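Local coordinates for protein tetracycline Repressor, class A (Pseudomonas sp., PDB 5MRU) that represses the tetracycline resistance gene by binding its operator DNA, and loses affinity for those sites when it binds tetracycline, at residues T66-A71 / M110-A115; L134-Y139 / A192-G197. One frame throughout, in Å; residues are numbered along the deposited sequence.

Interaction 1 of 2, residues T66-A71 / M110-A115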
ATOM      1  N   THR A  66     -18.310  -2.202   9.238  1.00 68.39           N
ATOM      2  CA  THR A  66     -18.575  -3.669   9.154  1.00 74.66           C
ATOM      3  C   THR A  66     -17.250  -4.448   9.389  1.00 73.02           C
ATOM      4  O   THR A  66     -16.984  -5.480   8.770  1.00 75.42           O
ATOM      5  CB  THR A  66     -19.471  -4.102   7.905  1.00 77.35           C
ATOM      6  OG1 THR A  66     -19.782  -5.527   7.885  1.00 78.65           O
ATOM      7  CG2 THR A  66     -18.823  -3.692   6.624  1.00 74.04           C
ATOM      8  N   SER A  67     -16.453  -3.912  10.323  1.00 69.97           N
ATOM      9  CA  SER A  67     -15.391  -4.632  11.059  1.00 69.27           C
ATOM     10  C   SER A  67     -15.858  -5.941  11.710  1.00 72.72           C
ATOM     11  O   SER A  67     -15.341  -7.007  11.417  1.00 72.15           O
ATOM     12  CB  SER A  67     -14.840  -3.708  12.173  1.00 69.02           C
ATOM     13  OG  SER A  67     -14.288  -4.407  13.286  1.00 71.78           O
ATOM     14  N   VAL A  68     -16.808  -5.831  12.628  1.00 75.88           N
ATOM     15  CA  VAL A  68     -17.390  -6.995  13.317  1.00 82.48           C
ATOM     16  C   VAL A  68     -18.488  -7.704  12.456  1.00 84.85           C
ATOM     17  O   VAL A  68     -19.283  -7.038  11.773  1.00 83.47           O
ATOM     18  CB  VAL A  68     -17.931  -6.566  14.714  1.00 86.72           C
ATOM     19  CG1 VAL A  68     -18.837  -7.623  15.324  1.00 94.50           C
ATOM     20  CG2 VAL A  68     -16.773  -6.235  15.662  1.00 85.61           C
ATOM     21  N   PRO A  69     -18.504  -9.060  12.444  1.00 89.21           N
ATOM     22  CA  PRO A  69     -19.638  -9.829  11.863  1.00 93.72           C
ATOM     23  C   PRO A  69     -21.007  -9.734  12.584  1.00 99.66           C
ATOM     24  O   PRO A  69     -21.113  -9.225  13.709  1.00100.49           O
ATOM     25  CB  PRO A  69     -19.122 -11.279  11.895  1.00 97.15           C
ATOM     26  CG  PRO A  69     -17.629 -11.131  11.797  1.00 91.74           C
ATOM     27  CD  PRO A  69     -17.318  -9.926  12.633  1.00 88.69           C
ATOM     28  N   ARG A  70     -22.028 -10.278  11.917  1.00104.47           N
ATOM     29  CA  ARG A  70     -23.445 -10.146  12.310  1.00110.50           C
ATOM     30  C   ARG A  70     -24.247 -11.279  11.702  1.00114.89           C
ATOM     31  O   ARG A  70     -23.978 -11.656  10.574  1.00111.28           O
ATOM     32  CB  ARG A  70     -23.968  -8.806  11.785  1.00107.35           C
ATOM     33  CG  ARG A  70     -23.327  -8.375  10.459  1.00 99.44           C
ATOM     34  CD  ARG A  70     -23.739  -6.969  10.041  1.00 96.06           C
ATOM     35  NE  ARG A  70     -22.707  -5.979  10.340  1.00 90.71           N
ATOM     36  CZ  ARG A  70     -22.667  -4.732   9.864  1.00 86.17           C
ATOM     37  NH1 ARG A  70     -23.629  -4.285   9.059  1.00 85.93           N
ATOM     38  NH2 ARG A  70     -21.651  -3.919  10.203  1.00 80.36           N
ATOM     39  N   ALA A  71     -25.235 -11.809  12.422  1.00123.51           N
ATOM     40  CA  ALA A  71     -26.001 -12.986  11.954  1.00130.30           C
ATOM     41  C   ALA A  71     -26.373 -12.909  10.472  1.00127.51           C
ATOM     42  O   ALA A  71     -26.207 -13.883   9.737  1.00128.71           O
ATOM     43  CB  ALA A  71     -27.261 -13.201  12.797  1.00139.50           C
ATOM     44  N   MET A 110      -7.623  -7.234  18.997  1.00110.90           N
ATOM     45  CA  MET A 110      -7.346  -8.676  18.941  1.00114.82           C
ATOM     46  C   MET A 110      -8.580  -9.527  19.239  1.00119.47           C
ATOM     47  O   MET A 110      -8.890 -10.449  18.482  1.00118.94           O
ATOM     48  CB  MET A 110      -6.238  -9.045  19.932  1.00119.45           C
ATOM     49  N   GLU A 111      -9.264  -9.234  20.347  1.00124.55           N
ATOM     50  CA  GLU A 111     -10.508  -9.932  20.692  1.00127.31           C
ATOM     51  C   GLU A 111     -11.474  -9.858  19.497  1.00122.20           C
ATOM     52  O   GLU A 111     -11.889 -10.891  18.992  1.00125.86           O
ATOM     53  CB  GLU A 111     -11.140  -9.368  21.976  1.00131.63           C
ATOM     54  N   THR A 112     -11.794  -8.658  19.011  1.00114.76           N
ATOM     55  CA  THR A 112     -12.629  -8.529  17.787  1.00109.75           C
ATOM     56  C   THR A 112     -12.011  -9.137  16.491  1.00104.59           C
ATOM     57  O   THR A 112     -12.742  -9.645  15.643  1.00105.79           O
ATOM     58  CB  THR A 112     -13.114  -7.069  17.502  1.00104.19           C
ATOM     59  OG1 THR A 112     -13.514  -6.959  16.128  1.00 97.27           O
ATOM     60  CG2 THR A 112     -12.034  -6.027  17.783  1.00 99.37           C
ATOM     61  N   ALA A 113     -10.691  -9.089  16.331  1.00 97.79           N
ATOM     62  CA  ALA A 113     -10.046  -9.748  15.185  1.00 92.19           C
ATOM     63  C   ALA A 113     -10.103 -11.284  15.254  1.00 96.74           C
ATOM     64  O   ALA A 113     -10.032 -11.952  14.222  1.00 94.85           O
ATOM     65  CB  ALA A 113      -8.609  -9.295  15.064  1.00 88.91           C
ATOM     66  N   ASP A 114     -10.198 -11.837  16.463  1.00100.93           N
ATOM     67  CA  ASP A 114     -10.439 -13.267  16.638  1.00107.19           C
ATOM     68  C   ASP A 114     -11.869 -13.663  16.231  1.00109.07           C
ATOM     69  O   ASP A 114     -12.099 -14.783  15.791  1.00112.55           O
ATOM     70  CB  ASP A 114     -10.182 -13.698  18.095  1.00115.23           C
ATOM     71  N   ALA A 115     -12.829 -12.754  16.390  1.00107.15           N
ATOM     72  CA  ALA A 115     -14.212 -13.000  15.963  1.00108.63           C
ATOM     73  C   ALA A 115     -14.340 -13.132  14.444  1.00104.34           C
ATOM     74  O   ALA A 115     -15.172 -13.908  13.956  1.00107.20           O
ATOM     75  CB  ALA A 115     -15.121 -11.891  16.463  1.00107.84           C
TER
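V68 and T112 make the nearest approach here, and their CA atoms, 6.7 Å apart, set the register between the loop 66-71 and the helical turn 110-115. The T112 side chain can be followed outward. Its CB points toward the loop and lies 4.2 Å from V68 CG2, at the margin of van der Waals contact. Beyond CB the chain forks. OG1 stands anti to the backbone N (chi1 161°), which carries it to the loop side, where it sits 3.4 Å from V68 CG2. The other branch, T112 CG2, lies farther from the loop. S67 OG is the second neighbour of T112 OG1, but at 3.9 Å the two hydroxyls are too far apart for a hydrogen bond. On the opposing side V68 offers one methyl: with CG1 anti to the backbone N, CG2 is placed anti to the carbonyl carbon, and the two side chains cross at about a right angle, methyl against hydroxyl. The contact lies beside the tetracycline pocket in the C-terminal domain of the repressor, where the loop between helices 48-63 and 75-91 passes alongside helix 107-123. S67 belongs to the pocket, its OG making a weak hydrogen bond to O21 of the bound 5a,6-anhydrotetracycline, and H64 and N82 lie close by. One turn along the helix from T112, A115 also points toward the loop and faces the P69 ring, whose CG is 4.3 Å from A115 O, while A115 CB is 4.8 Å from P69 CD. Both distances indicate loose packing, and just 143 Å² is buried in all. The start of the loop has a separate anchor on helix 75-91, where T66 N is hydrogen-bonded to S85 OG.

Interaction 2 of 2, residues L134-Y139 / A192-G197; sequences LMTISY and AVIVDG. With TDC (5a,6-anhydrotetracycline), chain B.
In the helix pair that each subunit gives to the dimerisation bundle, I137 of helix 127-153 packs on I194 of helix 183-199, their CA atoms 7.4 Å apart. The contact is wholly apolar. I194 points toward the partner helix and divides its two branches: CG2 lies 3.8 Å from I137 CG1, while CD1, at the end of the longer branch, comes within 4.2 Å of T136 CG2. I137 holds CG1 anti to its carbonyl carbon (chi1 -74°), beside the backbone N, and in this rotamer CG1 is the atom that meets I194; the two isoleucines meet at a slant. The hydroxyl of T136 is turned to its own helix, OG1 being hydrogen-bonded to N132 O, which leaves the methyl for I194.

A different face of 134-139 lines the drug site. M135 bends at chi2 and chi3 to bring SD over the face of the terminal aromatic ring of 5a,6-anhydrotetracycline, 3.5 Å from C7. L134 CD2 lies 3.9 Å from the dimethylamino carbon C42, and S138 OG is 3.7 Å from O12, too long for a hydrogen bond.

Across the dimer, I194 packs on I194 of the second subunit, T136 on its G190, and D196 forms a salt bridge with its R201. Two such helices from each subunit make the four-helix bundle by which TetR repressors dimerise.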
ATOM      1  N   LEU A 134      -7.680 -12.323   5.083  1.00 71.36           N
ATOM      2  CA  LEU A 134      -7.778 -11.064   5.783  1.00 68.76           C
ATOM      3  C   LEU A 134      -6.562 -10.262   5.409  1.00 66.32           C
ATOM      4  O   LEU A 134      -6.661  -9.107   5.020  1.00 60.67           O
ATOM      5  CB  LEU A 134      -7.899 -11.281   7.289  1.00 71.69           C
ATOM      6  CG  LEU A 134      -9.203 -12.021   7.708  1.00 77.52           C
ATOM      7  CD1 LEU A 134      -9.381 -12.082   9.216  1.00 80.11           C
ATOM      8  CD2 LEU A 134     -10.460 -11.415   7.091  1.00 75.85           C
ATOM      9  N   MET A 135      -5.407 -10.895   5.468  1.00 70.65           N
ATOM     10  CA  MET A 135      -4.198 -10.180   5.133  1.00 71.21           C
ATOM     11  C   MET A 135      -4.282  -9.638   3.703  1.00 63.81           C
ATOM     12  O   MET A 135      -4.082  -8.459   3.459  1.00 57.47           O
ATOM     13  CB  MET A 135      -2.957 -11.076   5.326  1.00 80.16           C
ATOM     14  CG  MET A 135      -1.907 -10.428   6.226  1.00 85.09           C
ATOM     15  SD  MET A 135      -2.425 -10.225   7.963  1.00 92.99           S
ATOM     16  CE  MET A 135      -1.868 -11.825   8.585  1.00 95.28           C
ATOM     17  N   THR A 136      -4.612 -10.508   2.766  1.00 63.74           N
ATOM     18  CA  THR A 136      -4.569 -10.150   1.364  1.00 59.70           C
ATOM     19  C   THR A 136      -5.488  -8.967   1.030  1.00 55.33           C
ATOM     20  O   THR A 136      -5.117  -8.056   0.299  1.00 50.66           O
ATOM     21  CB  THR A 136      -4.920 -11.380   0.528  1.00 62.44           C
ATOM     22  OG1 THR A 136      -3.857 -12.348   0.634  1.00 63.42           O
ATOM     23  CG2 THR A 136      -5.129 -11.006  -0.913  1.00 62.63           C
ATOM     24  N   ILE A 137      -6.691  -9.006   1.578  1.00 55.87           N
ATOM     25  CA  ILE A 137      -7.652  -7.927   1.454  1.00 53.09           C
ATOM     26  C   ILE A 137      -7.044  -6.698   2.080  1.00 50.09           C
ATOM     27  O   ILE A 137      -7.062  -5.613   1.496  1.00 51.36           O
ATOM     28  CB  ILE A 137      -8.999  -8.288   2.135  1.00 55.44           C
ATOM     29  CG1 ILE A 137      -9.756  -9.304   1.286  1.00 57.41           C
ATOM     30  CG2 ILE A 137      -9.894  -7.062   2.344  1.00 53.61           C
ATOM     31  CD1 ILE A 137     -10.988  -9.831   1.948  1.00 60.92           C
ATOM     32  N   SER A 138      -6.485  -6.880   3.264  1.00 49.36           N
ATOM     33  CA  SER A 138      -5.779  -5.825   3.964  1.00 44.97           C
ATOM     34  C   SER A 138      -4.626  -5.179   3.131  1.00 42.50           C
ATOM     35  O   SER A 138      -4.542  -3.946   2.956  1.00 38.65           O
ATOM     36  CB  SER A 138      -5.289  -6.401   5.275  1.00 46.62           C
ATOM     37  OG  SER A 138      -4.520  -5.467   5.957  1.00 47.92           O
ATOM     38  N   TYR A 139      -3.765  -6.014   2.578  1.00 44.84           N
ATOM     39  CA  TYR A 139      -2.659  -5.535   1.753  1.00 43.47           C
ATOM     40  C   TYR A 139      -3.119  -4.828   0.501  1.00 43.11           C
ATOM     41  O   TYR A 139      -2.555  -3.787   0.138  1.00 43.41           O
ATOM     42  CB  TYR A 139      -1.732  -6.676   1.434  1.00 45.60           C
ATOM     43  CG  TYR A 139      -0.975  -7.111   2.649  1.00 47.82           C
ATOM     44  CD1 TYR A 139      -0.949  -6.324   3.811  1.00 47.30           C
ATOM     45  CD2 TYR A 139      -0.249  -8.273   2.636  1.00 51.53           C
ATOM     46  CE1 TYR A 139      -0.225  -6.700   4.920  1.00 49.57           C
ATOM     47  CE2 TYR A 139       0.483  -8.666   3.740  1.00 54.87           C
ATOM     48  CZ  TYR A 139       0.483  -7.885   4.882  1.00 54.75           C
ATOM     49  OH  TYR A 139       1.227  -8.288   5.979  1.00 59.09           O
ATOM     50  N   ALA A 192     -13.383  -7.666  -6.015  1.00 55.70           N
ATOM     51  CA  ALA A 192     -14.242  -8.712  -6.641  1.00 58.46           C
ATOM     52  C   ALA A 192     -13.404  -9.919  -7.063  1.00 61.63           C
ATOM     53  O   ALA A 192     -13.717 -11.060  -6.720  1.00 65.92           O
ATOM     54  CB  ALA A 192     -15.010  -8.161  -7.828  1.00 60.63           C
ATOM     55  N   VAL A 193     -12.317  -9.654  -7.781  1.00 61.48           N
ATOM     56  CA  VAL A 193     -11.358 -10.690  -8.151  1.00 62.78           C
ATOM     57  C   VAL A 193     -10.833 -11.417  -6.912  1.00 61.23           C
ATOM     58  O   VAL A 193     -10.741 -12.644  -6.861  1.00 63.19           O
ATOM     59  CB  VAL A 193     -10.176 -10.073  -8.891  1.00 63.37           C
ATOM     60  CG1 VAL A 193      -9.097 -11.118  -9.128  1.00 68.33           C
ATOM     61  CG2 VAL A 193     -10.644  -9.443 -10.186  1.00 66.37           C
ATOM     62  N   ILE A 194     -10.485 -10.658  -5.899  1.00 59.01           N
ATOM     63  CA  ILE A 194      -9.976 -11.282  -4.698  1.00 61.01           C
ATOM     64  C   ILE A 194     -10.994 -12.221  -4.080  1.00 61.58           C
ATOM     65  O   ILE A 194     -10.642 -13.290  -3.618  1.00 64.73           O
ATOM     66  CB  ILE A 194      -9.491 -10.228  -3.681  1.00 60.32           C
ATOM     67  CG1 ILE A 194      -8.035  -9.849  -4.017  1.00 62.33           C
ATOM     68  CG2 ILE A 194      -9.632 -10.728  -2.237  1.00 61.33           C
ATOM     69  CD1 ILE A 194      -7.547  -8.576  -3.347  1.00 62.36           C
ATOM     70  N   VAL A 195     -12.253 -11.838  -4.071  1.00 62.05           N
ATOM     71  CA  VAL A 195     -13.222 -12.646  -3.369  1.00 67.03           C
ATOM     72  C   VAL A 195     -13.462 -13.957  -4.131  1.00 71.65           C
ATOM     73  O   VAL A 195     -13.783 -15.003  -3.530  1.00 71.32           O
ATOM     74  CB  VAL A 195     -14.537 -11.874  -3.135  1.00 69.93           C
ATOM     75  CG1 VAL A 195     -15.630 -12.272  -4.134  1.00 74.13           C
ATOM     76  CG2 VAL A 195     -15.018 -12.100  -1.713  1.00 73.17           C
ATOM     77  N   ASP A 196     -13.308 -13.890  -5.456  1.00 73.35           N
ATOM     78  CA  ASP A 196     -13.484 -15.070  -6.298  1.00 79.08           C
ATOM     79  C   ASP A 196     -12.393 -16.107  -5.958  1.00 80.98           C
ATOM     80  O   ASP A 196     -12.698 -17.246  -5.583  1.00 85.40           O
ATOM     81  CB  ASP A 196     -13.454 -14.703  -7.795  1.00 80.85           C
ATOM     82  CG  ASP A 196     -14.682 -13.890  -8.246  1.00 81.02           C
ATOM     83  OD1 ASP A 196     -15.499 -13.470  -7.405  1.00 78.88           O
ATOM     84  OD2 ASP A 196     -14.817 -13.662  -9.460  1.00 83.58           O
ATOM     85  N   GLY A 197     -11.130 -15.701  -6.045  1.00 78.66           N
ATOM     86  CA  GLY A 197     -10.018 -16.613  -5.781  1.00 79.51           C
ATOM     87  C   GLY A 197     -10.055 -17.272  -4.414  1.00 76.66           C
ATOM     88  O   GLY A 197      -9.505 -18.349  -4.236  1.00 80.59           O
TER
HETATM   89  O12 TDC B 301      -4.998  -4.101   9.385  1.00 47.76           O
HETATM   90  C12 TDC B 301      -5.658  -5.157   9.597  1.00 53.38           C
HETATM   91  C1B TDC B 301      -4.973  -6.389  10.051  1.00 59.87           C
HETATM   92  C11 TDC B 301      -3.609  -6.345  10.300  1.00 61.77           C
HETATM   93  O11 TDC B 301      -2.887  -5.176  10.111  1.00 57.58           O
HETATM   94  C1A TDC B 301      -2.933  -7.472  10.733  1.00 68.20           C
HETATM   95  C10 TDC B 301      -1.568  -7.418  10.975  1.00 71.58           C
HETATM   96  O10 TDC B 301      -0.814  -6.269  10.793  1.00 71.30           O
HETATM   97  C9  TDC B 301      -0.869  -8.621  11.443  1.00 77.30           C
HETATM   98  C8  TDC B 301      -1.598  -9.777  11.635  1.00 79.00           C
HETATM   99  C7  TDC B 301      -2.959  -9.785  11.381  1.00 77.28           C
HETATM  100  C61 TDC B 301      -3.642  -8.657  10.931  1.00 71.61           C
HETATM  101  C6  TDC B 301      -5.034  -8.692  10.678  1.00 70.34           C
HETATM  102  C62 TDC B 301      -5.872  -9.923  10.862  1.00 74.70           C
HETATM  103  C51 TDC B 301      -5.704  -7.553  10.244  1.00 64.07           C
HETATM  104  C5  TDC B 301      -7.194  -7.606   9.957  1.00 63.43           C
HETATM  105  C1C TDC B 301      -7.155  -5.197   9.476  1.00 53.49           C
HETATM  106  C1  TDC B 301      -7.805  -5.091  10.860  1.00 56.45           C
HETATM  107  O1  TDC B 301      -7.102  -4.889  11.847  1.00 57.20           O
HETATM  108  O1C TDC B 301      -7.642  -4.222   8.587  1.00 47.88           O
HETATM  109  C41 TDC B 301      -7.620  -6.523   8.957  1.00 58.08           C
HETATM  110  C4  TDC B 301      -9.162  -6.593   8.716  1.00 59.19           C
HETATM  111  N4  TDC B 301      -9.709  -6.374   7.324  1.00 59.61           N
HETATM  112  C43 TDC B 301      -9.006  -5.339   6.515  1.00 55.46           C
HETATM  113  C42 TDC B 301      -9.576  -7.692   6.612  1.00 63.20           C
HETATM  114  C3  TDC B 301      -9.939  -5.822   9.794  1.00 58.52           C
HETATM  115  O3  TDC B 301     -11.158  -5.898   9.724  1.00 58.58           O
HETATM  116  C2  TDC B 301      -9.253  -5.167  10.883  1.00 59.46           C
HETATM  117  C21 TDC B 301     -10.013  -4.546  11.981  1.00 63.09           C
HETATM  118  O21 TDC B 301     -11.247  -4.661  12.031  1.00 65.03           O
HETATM  119  N21 TDC B 301      -9.391  -3.949  13.021  1.00 64.87           N

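Interaction 2 is a buried contact and interaction 1 a surface one: all three touching residues are buried in the former and none of the five in the latter, although the areas are similar, 127 and 143 Å². They hold different elements, a loop on helix 107-123 and a pair of long helices, with centres about 17 Å apart and nearest atoms about 5 Å apart. Aliphatic packing beside the dimer interface contrasts with a mixture of hydroxyl, methyl and proline ring beside the pocket. The drug relates them: both line one drug site, interaction 1 through S67 and interaction 2 through L134, M135 and S138.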